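Single-stranded DNA-binding protein (Mycobacterium smegmatis, PDB 5GQO) probably binds single-stranded DNA through an OB-fold domain, with four chains in its assembly. Local coordinates at residues G32-N37 / Y49-A54. Residues are numbered along the deposited sequence; the frame is centred on the assembly and turned at random.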
ATOM      1  N   GLY B  32      -0.792  11.202   9.036  1.00 35.14           N
ATOM      2  CA  GLY B  32      -0.252  12.528   9.283  1.00 32.40           C
ATOM      3  C   GLY B  32      -1.201  13.375  10.108  1.00 37.05           C
ATOM      4  O   GLY B  32      -1.714  12.933  11.129  1.00 36.22           O
ATOM      5  N   ASN B  33      -1.433  14.592   9.636  1.00 39.17           N
ATOM      6  CA  ASN B  33      -2.236  15.582  10.323  1.00 40.48           C
ATOM      7  C   ASN B  33      -3.040  16.379   9.329  1.00 41.11           C
ATOM      8  O   ASN B  33      -2.532  16.717   8.258  1.00 39.43           O
ATOM      9  CB  ASN B  33      -1.331  16.551  11.082  1.00 41.17           C
ATOM     10  CG  ASN B  33      -0.653  15.888  12.227  1.00 43.13           C
ATOM     11  OD1 ASN B  33       0.382  15.262  12.059  1.00 46.76           O
ATOM     12  ND2 ASN B  33      -1.277  15.951  13.394  1.00 44.56           N
ATOM     13  N   ILE B  34      -4.267  16.696   9.695  1.00 36.84           N
ATOM     14  CA  ILE B  34      -5.056  17.619   8.929  1.00 39.70           C
ATOM     15  C   ILE B  34      -4.428  18.974   9.173  1.00 43.68           C
ATOM     16  O   ILE B  34      -4.175  19.323  10.323  1.00 44.42           O
ATOM     17  CB  ILE B  34      -6.492  17.639   9.429  1.00 40.81           C
ATOM     18  CG1 ILE B  34      -7.087  16.238   9.343  1.00 40.40           C
ATOM     19  CG2 ILE B  34      -7.327  18.610   8.620  1.00 43.77           C
ATOM     20  CD1 ILE B  34      -8.513  16.136   9.835  1.00 41.07           C
ATOM     21  N   ILE B  35      -4.168  19.744   8.112  1.00 43.87           N
ATOM     22  CA  ILE B  35      -3.521  21.048   8.279  1.00 43.68           C
ATOM     23  C   ILE B  35      -4.334  22.200   7.731  1.00 46.82           C
ATOM     24  O   ILE B  35      -3.861  23.331   7.702  1.00 50.45           O
ATOM     25  CB  ILE B  35      -2.155  21.066   7.609  1.00 44.79           C
ATOM     26  CG1 ILE B  35      -2.279  20.690   6.133  1.00 45.83           C
ATOM     27  CG2 ILE B  35      -1.210  20.122   8.331  1.00 43.89           C
ATOM     28  CD1 ILE B  35      -1.116  21.163   5.334  1.00 44.67           C
ATOM     29  N   THR B  36      -5.552  21.943   7.271  1.00 50.04           N
ATOM     30  CA  THR B  36      -6.475  23.050   6.977  1.00 49.91           C
ATOM     31  C   THR B  36      -7.808  22.834   7.663  1.00 51.83           C
ATOM     32  O   THR B  36      -8.114  21.733   8.120  1.00 46.58           O
ATOM     33  CB  THR B  36      -6.760  23.196   5.484  1.00 44.36           C
ATOM     34  OG1 THR B  36      -7.387  21.994   5.022  1.00 46.16           O
ATOM     35  CG2 THR B  36      -5.495  23.509   4.715  1.00 42.03           C
ATOM     36  N   ASN B  37      -8.605  23.900   7.719  1.00 56.57           N
ATOM     37  CA  ASN B  37      -9.988  23.757   8.174  1.00 57.25           C
ATOM     38  C   ASN B  37     -10.783  23.091   7.089  1.00 53.72           C
ATOM     39  O   ASN B  37     -10.848  23.584   5.951  1.00 52.34           O
ATOM     40  CB  ASN B  37     -10.642  25.080   8.566  1.00 58.44           C
ATOM     41  CG  ASN B  37     -10.057  25.622   9.828  1.00 61.04           C
ATOM     42  OD1 ASN B  37     -10.164  24.995  10.893  1.00 63.30           O
ATOM     43  ND2 ASN B  37      -9.342  26.717   9.712  1.00 54.33           N
ATOM     44  N   TYR B  49     -16.634  16.417   2.242  1.00 47.69           N
ATOM     45  CA  TYR B  49     -15.852  17.069   3.258  1.00 41.76           C
ATOM     46  C   TYR B  49     -14.421  16.849   2.912  1.00 40.25           C
ATOM     47  O   TYR B  49     -13.943  15.729   2.796  1.00 47.57           O
ATOM     48  CB  TYR B  49     -16.172  16.435   4.572  1.00 46.53           C
ATOM     49  CG  TYR B  49     -15.816  17.250   5.768  1.00 51.86           C
ATOM     50  CD1 TYR B  49     -16.483  18.431   6.041  1.00 57.60           C
ATOM     51  CD2 TYR B  49     -14.853  16.810   6.675  1.00 52.18           C
ATOM     52  CE1 TYR B  49     -16.175  19.168   7.170  1.00 62.72           C
ATOM     53  CE2 TYR B  49     -14.542  17.528   7.799  1.00 53.29           C
ATOM     54  CZ  TYR B  49     -15.203  18.710   8.043  1.00 63.82           C
ATOM     55  OH  TYR B  49     -14.918  19.432   9.171  1.00 65.64           O
ATOM     56  N   LYS B  50     -13.714  17.936   2.718  1.00 41.26           N
ATOM     57  CA  LYS B  50     -12.414  17.844   2.181  1.00 42.99           C
ATOM     58  C   LYS B  50     -11.428  18.729   2.905  1.00 44.51           C
ATOM     59  O   LYS B  50     -11.776  19.766   3.462  1.00 44.40           O
ATOM     60  CB  LYS B  50     -12.465  18.191   0.716  1.00 46.01           C
ATOM     61  CG  LYS B  50     -12.861  19.595   0.389  1.00 54.49           C
ATOM     62  CD  LYS B  50     -12.487  19.919  -1.044  1.00 67.10           C
ATOM     63  CE  LYS B  50     -11.074  20.475  -1.166  1.00 77.58           C
ATOM     64  NZ  LYS B  50     -10.662  20.716  -2.584  1.00 79.19           N
ATOM     65  N   PHE B  51     -10.171  18.325   2.885  1.00 41.05           N
ATOM     66  CA  PHE B  51      -9.184  18.980   3.711  1.00 35.93           C
ATOM     67  C   PHE B  51      -7.838  18.567   3.263  1.00 40.95           C
ATOM     68  O   PHE B  51      -7.674  17.645   2.453  1.00 45.70           O
ATOM     69  CB  PHE B  51      -9.435  18.624   5.202  1.00 38.62           C
ATOM     70  CG  PHE B  51      -9.623  17.144   5.484  1.00 35.05           C
ATOM     71  CD1 PHE B  51      -8.549  16.362   5.736  1.00 38.03           C
ATOM     72  CD2 PHE B  51     -10.853  16.557   5.477  1.00 39.21           C
ATOM     73  CE1 PHE B  51      -8.674  14.988   5.967  1.00 38.76           C
ATOM     74  CE2 PHE B  51     -11.004  15.187   5.742  1.00 40.61           C
ATOM     75  CZ  PHE B  51      -9.904  14.399   5.960  1.00 34.76           C
ATOM     76  N   ARG B  52      -6.835  19.226   3.808  1.00 46.97           N
ATOM     77  CA  ARG B  52      -5.460  18.984   3.395  1.00 47.36           C
ATOM     78  C   ARG B  52      -4.737  18.201   4.487  1.00 42.78           C
ATOM     79  O   ARG B  52      -4.974  18.430   5.670  1.00 45.85           O
ATOM     80  CB  ARG B  52      -4.848  20.345   3.242  1.00 57.51           C
ATOM     81  CG  ARG B  52      -3.688  20.457   2.287  1.00 65.25           C
ATOM     82  CD  ARG B  52      -4.082  21.250   1.080  1.00 62.91           C
ATOM     83  NE  ARG B  52      -3.589  20.530  -0.070  1.00 66.52           N
ATOM     84  CZ  ARG B  52      -2.313  20.513  -0.428  1.00 71.23           C
ATOM     85  NH1 ARG B  52      -1.946  19.817  -1.505  1.00 68.51           N
ATOM     86  NH2 ARG B  52      -1.409  21.205   0.278  1.00 73.49           N
ATOM     87  N   VAL B  53      -3.889  17.252   4.087  1.00 41.69           N
ATOM     88  CA  VAL B  53      -3.137  16.414   5.033  1.00 42.49           C
ATOM     89  C   VAL B  53      -1.639  16.517   4.751  1.00 42.47           C
ATOM     90  O   VAL B  53      -1.222  16.469   3.592  1.00 40.87           O
ATOM     91  CB  VAL B  53      -3.540  14.923   5.004  1.00 37.69           C
ATOM     92  CG1 VAL B  53      -2.646  14.108   5.953  1.00 38.25           C
ATOM     93  CG2 VAL B  53      -4.978  14.761   5.433  1.00 38.79           C
ATOM     94  N   ALA B  54      -0.871  16.660   5.832  1.00 41.50           N
ATOM     95  CA  ALA B  54       0.587  16.618   5.799  1.00 40.34           C
ATOM     96  C   ALA B  54       1.035  15.364   6.488  1.00 42.81           C
ATOM     97  O   ALA B  54       0.534  14.991   7.571  1.00 37.92           O
ATOM     98  CB  ALA B  54       1.162  17.790   6.530  1.00 39.90           C
TER
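N33 and A54 clasp each other through both backbone amides, N33 N to A54 O and A54 N to N33 O at 2.9 Å each, the hydrogen-bonded pair of an antiparallel sheet. I34 and V53 form the adjoining non-hydrogen-bonded pair, and one residue on, I35 N reaches R52 O (2.9 Å). The regular pattern then ends, and a side chain takes over: T36 OG1 accepts R52 N at 3.1 Å. T36 can do this because its hydroxyl sits between its own backbone N and carbonyl carbon (chi1 62°), while its methyl CG2 rests on R52 CB. I34, branched and wholly apolar, suits the buried face beside F51. Its CB approaches R52 O; from there CG2 comes within 3.9 Å of F51 CD1, CG1 lies equally close to CD1 and CE1 of F51, and CD1 ends 4.0 Å above the ring plane, offset toward the rim. L90 packs against I34, and V86 of helix 80-89 against F51. Past the strand's end, I35 CG2 meets A54 CB at 3.8 Å, methyl against methyl, and I35 CD1 lies against R52 CG. N33 OD1 bonds to R131 and ND2 to G93 O; R52 NE bonds to T75 OG1. The chain turns a corner at G32, where a side-chain carbon would collide with A54 O, and this hairpin of strands 33-43 and 46-55 is part of the curled sheet of an OB fold.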